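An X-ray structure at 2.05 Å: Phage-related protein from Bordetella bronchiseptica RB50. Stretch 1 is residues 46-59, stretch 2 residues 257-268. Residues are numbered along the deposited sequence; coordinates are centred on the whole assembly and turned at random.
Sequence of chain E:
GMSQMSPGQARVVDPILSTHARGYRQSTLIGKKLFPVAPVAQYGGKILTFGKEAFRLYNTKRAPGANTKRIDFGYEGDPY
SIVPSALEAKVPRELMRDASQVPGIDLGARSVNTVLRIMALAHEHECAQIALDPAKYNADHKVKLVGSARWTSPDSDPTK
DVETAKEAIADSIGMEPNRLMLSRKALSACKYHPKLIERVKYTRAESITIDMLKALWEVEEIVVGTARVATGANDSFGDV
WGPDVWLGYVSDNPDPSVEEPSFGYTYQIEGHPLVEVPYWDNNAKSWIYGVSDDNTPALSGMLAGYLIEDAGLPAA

Stretch 1 46-59: KILTFGKEAFRLYN
Stretch 2, residues 257-268: SVEEPSFGYTYQ

Stretch 1 runs as a strand (46-49), a short link through F50 and the N-cap residue G51, and a helix (52-58); stretch 2 is a type I turn, S257 to E260, then a loop and a strand (264-268). The two strands run roughly antiparallel (151°) and their axes approach to 9.4 Å, so side chains and water span the gap. The register is set by CA pairs L48–E259 (6.6 Å) and F50–P261 (6.0 Å), and 573 Å² is buried in total.

The turn closes through E260 N to S257 O (3.1 Å), with V258 at phi/psi -60/-13 and E259 at -91/-12. V258 O lies near the plane of the F50 ring, 3.3 Å from F50 CZ. The closest approach at E259 is by its backbone: L48 (chi1 t, chi2 p) brings CD2 to 3.4 Å from E259 CA. E259 CB is 4.0 Å from L48 CD2, although the CA-to-CB bond points away.

E260 points its CB away, yet its extended side chain (chi1 t, chi2 t) returns to accept a hydrogen bond from Y58 OH at OE2 (2.6 Å). Its O receives a very short bond from Y265 OH (2.5 Å).

P261 (-48/123) buries 107 Å², the largest share, among three aromatic rings. Its CA sits 3.8 Å from the F50 centroid, 7° off the normal; CG lies over the Y58 face, 4.0 Å from the centroid; CB is 4.1 Å from the F55 centroid, off-centre. The compact proline ring suits this aromatic pocket. F50 and F55 are chi1 m, Y58 t. Water 2 donates to P261 O and Y58 OH (both 2.6 Å).

Past S262 and F263, whose CB atoms point away, Y265 (chi1 m) points its CB toward stretch 1 and has F50 CE2 at its ring edge, Y265 CE2 to F50 CE2 4.3 Å. Y267 (chi1 m, chi2 31°), CB also toward stretch 1, has a side chain long enough to carry its hydroxyl across the gap: OH accepts from L48 N (3.0 Å) and donates to water 1 (2.7 Å), so one group serves both bonds. Water 1 donates to L48 O (2.8 Å) and V258 O (2.6 Å).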

# COMPACT_ATOMS: atom_id res chain seq x y z
N LYS E 46 -33.66 20.02 -25.99
CA LYS E 46 -33.74 19.76 -27.42
C LYS E 46 -32.70 18.73 -27.78
O LYS E 46 -31.59 18.78 -27.26
CB LYS E 46 -33.50 21.04 -28.21
CG LYS E 46 -34.76 21.87 -28.50
CD LYS E 46 -35.13 22.78 -27.40
CE LYS E 46 -36.35 23.60 -27.78
NZ LYS E 46 -37.51 22.72 -28.09
N ILE E 47 -33.06 17.82 -28.67
CA ILE E 47 -32.15 16.79 -29.14
C ILE E 47 -31.14 17.47 -30.05
O ILE E 47 -31.53 18.14 -31.01
CB ILE E 47 -32.89 15.68 -29.95
CG1 ILE E 47 -33.93 14.95 -29.09
CG2 ILE E 47 -31.90 14.68 -30.57
CD1 ILE E 47 -34.86 14.04 -29.86
N LEU E 48 -29.86 17.27 -29.78
CA LEU E 48 -28.82 17.79 -30.68
C LEU E 48 -28.89 16.91 -31.91
O LEU E 48 -28.67 15.69 -31.83
CB LEU E 48 -27.45 17.78 -30.02
CG LEU E 48 -26.40 18.60 -30.77
CD1 LEU E 48 -26.75 20.11 -30.81
CD2 LEU E 48 -25.05 18.40 -30.12
N THR E 49 -29.24 17.53 -33.03
CA THR E 49 -29.60 16.82 -34.26
C THR E 49 -28.54 16.98 -35.34
O THR E 49 -27.96 18.05 -35.50
CB THR E 49 -30.99 17.30 -34.74
OG1 THR E 49 -31.93 17.11 -33.68
CG2 THR E 49 -31.49 16.54 -35.98
N PHE E 50 -28.30 15.90 -36.07
CA PHE E 50 -27.30 15.87 -37.10
C PHE E 50 -27.93 15.60 -38.45
O PHE E 50 -28.36 14.48 -38.74
CB PHE E 50 -26.24 14.83 -36.75
CG PHE E 50 -25.81 14.89 -35.31
CD1 PHE E 50 -25.07 15.96 -34.85
CD2 PHE E 50 -26.23 13.94 -34.41
CE1 PHE E 50 -24.69 16.04 -33.54
CE2 PHE E 50 -25.86 13.99 -33.10
CZ PHE E 50 -25.06 15.04 -32.66
N GLY E 51 -27.98 16.64 -39.27
CA GLY E 51 -28.46 16.54 -40.62
C GLY E 51 -27.28 16.40 -41.56
O GLY E 51 -26.16 16.09 -41.12
N LYS E 52 -27.51 16.64 -42.85
CA LYS E 52 -26.49 16.44 -43.86
C LYS E 52 -25.28 17.32 -43.60
O LYS E 52 -24.15 16.86 -43.71
CB LYS E 52 -27.05 16.70 -45.27
CG LYS E 52 -26.22 16.08 -46.38
CD LYS E 52 -26.91 16.18 -47.74
CE LYS E 52 -26.24 15.27 -48.78
NZ LYS E 52 -27.04 15.21 -50.07
N GLU E 53 -25.51 18.58 -43.25
CA GLU E 53 -24.43 19.52 -42.99
C GLU E 53 -23.54 19.08 -41.82
O GLU E 53 -22.32 19.19 -41.88
CB GLU E 53 -25.00 20.89 -42.66
CG GLU E 53 -23.92 21.94 -42.32
CD GLU E 53 -24.42 23.08 -41.43
OE1 GLU E 53 -25.30 22.84 -40.57
OE2 GLU E 53 -23.90 24.21 -41.59
N ALA E 54 -24.16 18.59 -40.75
CA ALA E 54 -23.43 18.10 -39.56
C ALA E 54 -22.46 16.99 -39.89
O ALA E 54 -21.29 17.03 -39.48
CB ALA E 54 -24.42 17.61 -38.50
N PHE E 55 -22.92 16.00 -40.65
CA PHE E 55 -22.04 14.90 -41.04
C PHE E 55 -20.99 15.35 -42.02
O PHE E 55 -19.87 14.87 -41.97
CB PHE E 55 -22.81 13.70 -41.59
CG PHE E 55 -23.48 12.86 -40.53
CD1 PHE E 55 -22.75 11.94 -39.81
CD2 PHE E 55 -24.82 12.99 -40.27
CE1 PHE E 55 -23.36 11.15 -38.83
CE2 PHE E 55 -25.44 12.20 -39.30
CZ PHE E 55 -24.70 11.27 -38.59
N ARG E 56 -21.32 16.28 -42.91
CA ARG E 56 -20.33 16.81 -43.83
C ARG E 56 -19.21 17.53 -43.05
O ARG E 56 -18.03 17.31 -43.31
CB ARG E 56 -20.95 17.77 -44.82
CG ARG E 56 -19.94 18.20 -45.86
CD ARG E 56 -20.57 18.92 -47.00
NE ARG E 56 -19.63 19.00 -48.11
CZ ARG E 56 -19.32 17.98 -48.91
NH1 ARG E 56 -19.88 16.78 -48.74
NH2 ARG E 56 -18.46 18.16 -49.90
N LEU E 57 -19.62 18.39 -42.13
CA LEU E 57 -18.68 19.15 -41.27
C LEU E 57 -17.81 18.21 -40.42
O LEU E 57 -16.61 18.42 -40.27
CB LEU E 57 -19.45 20.08 -40.32
CG LEU E 57 -18.73 21.38 -39.97
CD1 LEU E 57 -18.80 22.33 -41.15
CD2 LEU E 57 -19.31 22.06 -38.73
N TYR E 58 -18.43 17.17 -39.89
CA TYR E 58 -17.76 16.16 -39.09
C TYR E 58 -16.60 15.53 -39.85
O TYR E 58 -15.56 15.28 -39.26
CB TYR E 58 -18.76 15.09 -38.67
CG TYR E 58 -18.29 14.05 -37.67
CD1 TYR E 58 -17.91 14.40 -36.37
CD2 TYR E 58 -18.31 12.71 -37.99
CE1 TYR E 58 -17.52 13.42 -35.45
CE2 TYR E 58 -17.93 11.72 -37.07
CZ TYR E 58 -17.53 12.08 -35.82
OH TYR E 58 -17.18 11.07 -34.94
N ASN E 59 -16.78 15.30 -41.15
CA ASN E 59 -15.73 14.71 -41.99
C ASN E 59 -15.11 15.68 -42.99
O ASN E 59 -14.73 15.31 -44.09
CB ASN E 59 -16.26 13.44 -42.65
CG ASN E 59 -16.60 12.36 -41.65
OD1 ASN E 59 -15.81 12.06 -40.75
ND2 ASN E 59 -17.75 11.75 -41.80
N SER E 257 -20.90 10.58 -26.57
CA SER E 257 -21.22 11.99 -26.34
C SER E 257 -22.38 12.42 -27.20
O SER E 257 -22.30 12.25 -28.41
CB SER E 257 -20.01 12.84 -26.73
OG SER E 257 -20.35 14.20 -26.74
N VAL E 258 -23.42 13.04 -26.61
CA VAL E 258 -24.59 13.50 -27.38
C VAL E 258 -24.25 14.53 -28.48
O VAL E 258 -25.07 14.82 -29.35
CB VAL E 258 -25.72 14.08 -26.46
CG1 VAL E 258 -26.16 13.05 -25.45
CG2 VAL E 258 -25.28 15.39 -25.75
N GLU E 259 -23.04 15.08 -28.43
CA GLU E 259 -22.59 16.12 -29.35
C GLU E 259 -21.90 15.57 -30.61
O GLU E 259 -21.66 16.31 -31.56
CB GLU E 259 -21.63 17.04 -28.60
CG GLU E 259 -22.22 17.68 -27.34
CD GLU E 259 -21.24 18.63 -26.65
OE1 GLU E 259 -20.64 18.22 -25.64
OE2 GLU E 259 -21.08 19.78 -27.12
N GLU E 260 -21.58 14.29 -30.60
CA GLU E 260 -20.86 13.67 -31.70
C GLU E 260 -21.85 13.02 -32.68
O GLU E 260 -22.74 12.28 -32.24
CB GLU E 260 -19.89 12.63 -31.15
CG GLU E 260 -19.25 11.80 -32.23
CD GLU E 260 -18.20 10.87 -31.67
OE1 GLU E 260 -18.37 10.39 -30.52
OE2 GLU E 260 -17.22 10.62 -32.39
N PRO E 261 -21.74 13.37 -33.98
CA PRO E 261 -22.59 12.77 -35.01
C PRO E 261 -22.70 11.25 -34.96
O PRO E 261 -21.68 10.52 -35.02
CB PRO E 261 -22.00 13.30 -36.31
CG PRO E 261 -21.47 14.60 -35.96
CD PRO E 261 -20.94 14.46 -34.56
N SER E 262 -23.94 10.81 -34.85
CA SER E 262 -24.31 9.41 -34.78
C SER E 262 -25.80 9.28 -35.03
O SER E 262 -26.53 10.28 -34.96
CB SER E 262 -23.95 8.84 -33.39
OG SER E 262 -23.85 7.42 -33.42
N PHE E 263 -26.27 8.07 -35.32
CA PHE E 263 -27.70 7.82 -35.51
C PHE E 263 -28.54 8.19 -34.29
O PHE E 263 -29.62 8.79 -34.41
CB PHE E 263 -27.97 6.34 -35.85
CG PHE E 263 -29.43 5.96 -35.78
CD1 PHE E 263 -30.28 6.25 -36.82
CD2 PHE E 263 -29.94 5.30 -34.68
CE1 PHE E 263 -31.62 5.94 -36.75
CE2 PHE E 263 -31.27 4.97 -34.60
CZ PHE E 263 -32.11 5.29 -35.64
N GLY E 264 -28.09 7.80 -33.11
CA GLY E 264 -28.87 8.05 -31.89
C GLY E 264 -28.12 7.85 -30.61
O GLY E 264 -26.99 7.36 -30.59
N TYR E 265 -28.77 8.24 -29.51
CA TYR E 265 -28.19 8.15 -28.18
C TYR E 265 -29.30 7.88 -27.18
O TYR E 265 -30.44 8.23 -27.42
CB TYR E 265 -27.55 9.49 -27.77
CG TYR E 265 -26.27 9.75 -28.51
CD1 TYR E 265 -25.12 9.03 -28.21
CD2 TYR E 265 -26.22 10.68 -29.56
CE1 TYR E 265 -23.93 9.24 -28.92
CE2 TYR E 265 -25.02 10.90 -30.28
CZ TYR E 265 -23.90 10.18 -29.96
OH TYR E 265 -22.72 10.38 -30.66
N THR E 266 -28.93 7.25 -26.07
CA THR E 266 -29.80 7.19 -24.91
C THR E 266 -29.37 8.39 -24.03
O THR E 266 -28.30 8.40 -23.43
CB THR E 266 -29.74 5.81 -24.17
OG1 THR E 266 -30.28 4.76 -25.01
CG2 THR E 266 -30.50 5.84 -22.87
N TYR E 267 -30.16 9.45 -24.04
CA TYR E 267 -29.91 10.64 -23.21
C TYR E 267 -30.13 10.17 -21.78
O TYR E 267 -31.24 9.73 -21.45
CB TYR E 267 -30.90 11.77 -23.59
CG TYR E 267 -30.48 12.61 -24.79
CD1 TYR E 267 -29.73 12.07 -25.83
CD2 TYR E 267 -30.86 13.92 -24.90
CE1 TYR E 267 -29.34 12.82 -26.92
CE2 TYR E 267 -30.49 14.69 -26.02
CZ TYR E 267 -29.71 14.14 -27.01
OH TYR E 267 -29.34 14.88 -28.09
N GLN E 268 -29.10 10.24 -20.95
CA GLN E 268 -29.18 9.69 -19.61
C GLN E 268 -28.63 10.64 -18.60
O GLN E 268 -27.55 11.18 -18.78
CB GLN E 268 -28.43 8.36 -19.51
CG GLN E 268 -28.66 7.65 -18.18
CD GLN E 268 -28.50 6.15 -18.27
OE1 GLN E 268 -29.22 5.50 -19.03
NE2 GLN E 268 -27.57 5.60 -17.50
O HOH W 1 -27.54 14.04 -29.89
O HOH W 2 -19.27 9.57 -34.69